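Local coordinates for protein TCR alpha chain (Gallus gallus, PDB 6LIR) that pairs with the TCR beta chain to form the chicken alpha-beta T-cell receptor, which probably recognises antigen presented on MHC molecules, at the interface of chains A and B. Numbering follows the deposited sequence. Chains: chain A, TCR alpha chain; chain B, TCR beta chain.

Contact 1: the interface of chains A and B. Residues chain A 150, 152, 170; chain B 169, 173, 182, 184.
B:Arg184, from strand 178-188 of the beta chain, meets three alpha-chain threonines in three different ways: A:Thr170 takes a bond from its guanidinium, A:Thr150 takes a weak one at the edge, and A:Thr152 lies over a face. B:Arg184 NH1 donates to A:Thr170 OG1 at 2.5 Å. The bond is bent, 120° at H, and the hydroxyl is tilted from the guanidinium plane. A:Thr150 OG1 sits at the edge, in plane, and accepts weakly from NH1. The arginine chain turns at chi2 (129°) and again at chi3, which swings its head back over its own strand toward B:Asp169.

That aspartate forms a salt bridge with B:Arg184 within the beta chain, though the modelled separation is too short to trust. Across the interface, A:Thr150 OG1 donates to B:Asp169 OD2 at 2.9 Å, reaching it on the syn side but out of the carboxylate plane. The two side chains cross at about a right angle.

The rest is van der Waals packing. A:Thr152 OG1 sits over the guanidinium face, 2.7 Å from B:Arg184 NH2, too far out of the plane for an N-H to point at it. B:Thr182 CG2 covers the opposite face from within the beta chain, near the rim. A:Thr170 CG2 rests 3.7 Å from B:Arg184 CD, and A:Thr150 CG2 lies 3.6 Å from B:Thr173 OG1.

One water joins the chains, 3.0 Å from A:Thr170 OG1 and 2.9 Å from B:Thr182 OG1.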
# COMPACT_ATOMS: atom_id res chain seq x y z
N THR A 150 -11.69 8.62 -5.39
CA THR A 150 -10.96 7.73 -4.50
C THR A 150 -11.23 8.13 -3.06
O THR A 150 -11.58 9.28 -2.77
CB THR A 150 -9.45 7.76 -4.78
OG1 THR A 150 -9.02 9.10 -5.02
CG2 THR A 150 -9.12 6.90 -6.00
N THR A 152 -10.22 7.57 1.31
CA THR A 152 -9.23 7.21 2.31
C THR A 152 -9.79 7.54 3.69
O THR A 152 -10.84 8.17 3.83
CB THR A 152 -7.91 7.96 2.10
OG1 THR A 152 -7.68 8.14 0.70
CG2 THR A 152 -6.77 7.16 2.69
N THR A 170 -12.16 12.15 -2.89
CA THR A 170 -11.80 13.22 -3.81
C THR A 170 -12.00 12.78 -5.24
O THR A 170 -11.90 11.59 -5.56
CB THR A 170 -10.33 13.67 -3.65
OG1 THR A 170 -9.47 12.52 -3.67
CG2 THR A 170 -10.13 14.44 -2.35
N ASP B 169 -3.93 7.14 -2.07
CA ASP B 169 -4.55 6.07 -2.83
C ASP B 169 -3.57 4.93 -3.02
O ASP B 169 -2.40 5.15 -3.37
CB ASP B 169 -5.02 6.58 -4.19
CG ASP B 169 -6.03 7.69 -4.09
OD1 ASP B 169 -6.60 7.87 -2.99
OD2 ASP B 169 -6.26 8.39 -5.10
N THR B 173 -5.70 5.70 -10.66
CA THR B 173 -6.96 5.86 -11.38
C THR B 173 -6.67 6.06 -12.86
O THR B 173 -5.92 6.97 -13.23
CB THR B 173 -7.76 7.04 -10.83
OG1 THR B 173 -8.18 6.75 -9.48
CG2 THR B 173 -8.98 7.31 -11.69
N THR B 182 -3.70 10.28 -6.06
CA THR B 182 -4.06 11.35 -5.14
C THR B 182 -3.59 11.00 -3.73
O THR B 182 -3.71 9.86 -3.29
CB THR B 182 -5.58 11.60 -5.14
OG1 THR B 182 -6.01 11.91 -6.47
CG2 THR B 182 -5.95 12.75 -4.22
N ARG B 184 -3.85 12.82 0.30
CA ARG B 184 -4.38 13.86 1.16
C ARG B 184 -3.62 13.86 2.47
O ARG B 184 -3.41 12.80 3.06
CB ARG B 184 -5.88 13.66 1.39
CG ARG B 184 -6.71 13.95 0.14
CD ARG B 184 -7.69 12.81 -0.17
NE ARG B 184 -7.01 11.54 -0.36
CZ ARG B 184 -7.31 10.66 -1.31
NH1 ARG B 184 -8.28 10.90 -2.18
NH2 ARG B 184 -6.64 9.52 -1.38
O HOH W 1 -8.84 12.32 -6.65

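Contact 2: the interface of chains A and B. Residues chain A 134-135, 154, 156, 164, 166, 168; chain B 136, 186.
The guanidinium of B:Arg186 is layered between the two chains: B:Lys136 CD, from its own chain, lies over the centre of one face, and A:Thr134 CG2 approaches the opposite face near the rim. At the edge, in plane, sit A:Asp135 CG and A:Ser166 CB.

A:Asp135 is gripped end-on. B:Arg186 NH1 donates to A:Asp135 OD1 at 2.8 Å in a nearly straight bond (170° at H), and B:Arg186 NH2 donates to A:Asp135 OD2 at 2.9 Å, using that oxygen's syn lone pair. The pairing is a salt bridge, but the carboxylate and guanidinium planes are twisted 32° apart. A:Thr134 OG1 gives OD2 a second bond from above the carboxylate plane, helping to fix the rotation of the acid from within its own chain. B:Arg186 NH1 also serves A:Ser166 OG, which lies in the guanidinium plane at 2.9 Å. Bonds to two residues of the alpha chain thus fix how the arginine head is turned.

B:Lys136 runs extended across the arginine and ends in a salt bridge, B:Lys136 NZ to A:Glu164 OE1 at 3.1 Å, meeting the carboxylate from above its plane. A water 3.0 Å from B:Lys136 NZ also touches A:Ser166 OG, linking the lysine to the serine that the arginine holds.

Further back, the aliphatic stem of B:Arg186 is packed by alpha-chain side chains. With CG anti to the backbone N (chi1 -162°), the stem stretches across strands 150-156 and 164-174. A:Val156 CG2 touches B:Arg186 CB at 3.7 Å, A:Val154 CG2 meets the same carbon, and A:Leu168 CD2 lies near CD.

Two basic beta-chain residues matched to two acidic alpha-chain residues probably help set the register of the constant-region pairing that holds the receptor heterodimer together.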
# COMPACT_ATOMS: atom_id res chain seq x y z
N THR A 134 -15.65 15.29 3.02
CA THR A 134 -15.03 14.97 4.30
C THR A 134 -16.07 14.56 5.33
O THR A 134 -17.27 14.82 5.18
CB THR A 134 -14.24 16.16 4.86
OG1 THR A 134 -15.15 17.15 5.36
CG2 THR A 134 -13.38 16.79 3.80
N ASP A 135 -15.56 13.95 6.41
CA ASP A 135 -16.32 13.69 7.64
C ASP A 135 -17.69 13.08 7.38
O ASP A 135 -18.69 13.44 8.01
CB ASP A 135 -16.43 14.97 8.47
CG ASP A 135 -15.09 15.67 8.63
OD1 ASP A 135 -14.19 15.09 9.27
OD2 ASP A 135 -14.92 16.78 8.08
N VAL A 154 -8.08 9.03 7.46
CA VAL A 154 -6.90 9.60 8.09
C VAL A 154 -7.23 9.91 9.54
O VAL A 154 -8.40 9.96 9.94
CB VAL A 154 -6.40 10.88 7.38
CG1 VAL A 154 -6.06 10.58 5.92
CG2 VAL A 154 -7.44 11.98 7.48
N VAL A 156 -6.26 12.81 12.58
CA VAL A 156 -5.68 14.12 12.87
C VAL A 156 -5.65 14.31 14.38
O VAL A 156 -6.62 13.98 15.07
CB VAL A 156 -6.45 15.25 12.18
CG1 VAL A 156 -5.81 16.61 12.47
CG2 VAL A 156 -6.51 15.01 10.68
N GLU A 164 -8.57 11.80 16.27
CA GLU A 164 -9.86 11.56 15.62
C GLU A 164 -9.65 11.07 14.20
O GLU A 164 -8.73 11.49 13.50
CB GLU A 164 -10.72 12.83 15.58
CG GLU A 164 -10.48 13.83 16.68
CD GLU A 164 -11.20 15.14 16.41
OE1 GLU A 164 -11.79 15.28 15.32
OE2 GLU A 164 -11.18 16.02 17.30
N SER A 166 -11.35 10.38 10.26
CA SER A 166 -12.31 10.96 9.34
C SER A 166 -12.07 10.41 7.95
O SER A 166 -10.92 10.20 7.56
CB SER A 166 -12.21 12.50 9.33
OG SER A 166 -10.91 12.92 8.96
N LEU A 168 -12.25 10.68 3.79
CA LEU A 168 -12.08 11.69 2.77
C LEU A 168 -12.23 11.03 1.42
O LEU A 168 -11.66 9.96 1.18
CB LEU A 168 -10.70 12.37 2.86
CG LEU A 168 -10.18 12.88 4.20
CD1 LEU A 168 -8.71 13.25 4.09
CD2 LEU A 168 -11.00 14.07 4.67
N LYS B 136 -9.66 22.12 10.57
CA LYS B 136 -8.62 21.31 9.95
C LYS B 136 -8.43 21.76 8.51
O LYS B 136 -9.35 22.28 7.88
CB LYS B 136 -8.97 19.81 9.98
CG LYS B 136 -9.28 19.25 11.35
CD LYS B 136 -9.92 17.87 11.24
CE LYS B 136 -10.50 17.43 12.57
NZ LYS B 136 -11.22 16.13 12.45
N ARG B 186 -4.26 15.70 5.99
CA ARG B 186 -5.17 16.51 6.80
C ARG B 186 -4.47 16.90 8.10
O ARG B 186 -3.97 16.03 8.82
CB ARG B 186 -6.47 15.77 7.09
CG ARG B 186 -7.60 16.71 7.54
CD ARG B 186 -8.96 16.04 7.58
NE ARG B 186 -10.04 17.03 7.50
CZ ARG B 186 -11.31 16.80 7.84
NH1 ARG B 186 -11.67 15.61 8.29
NH2 ARG B 186 -12.22 17.76 7.73
O HOH W 2 -9.76 13.77 11.23

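The C-alpha centres of contact 1 and contact 2 lie about 13 Å apart, and the same three strands run through both: 150-156 and 164-174 of the alpha chain and 178-188 of the beta chain. Every second residue along the beta strand, B:Thr182, B:Arg184 and B:Arg186, faces the partner. Contact 1 is rich in threonine hydroxyls, whereas contact 2 relies on paired charges. Together they cover neighbouring parts of one alpha-beta surface, polar in contact 1 and mixed charged and apolar in contact 2, with the shared strands placing the two arginines side by side along one sheet-against-sheet interface.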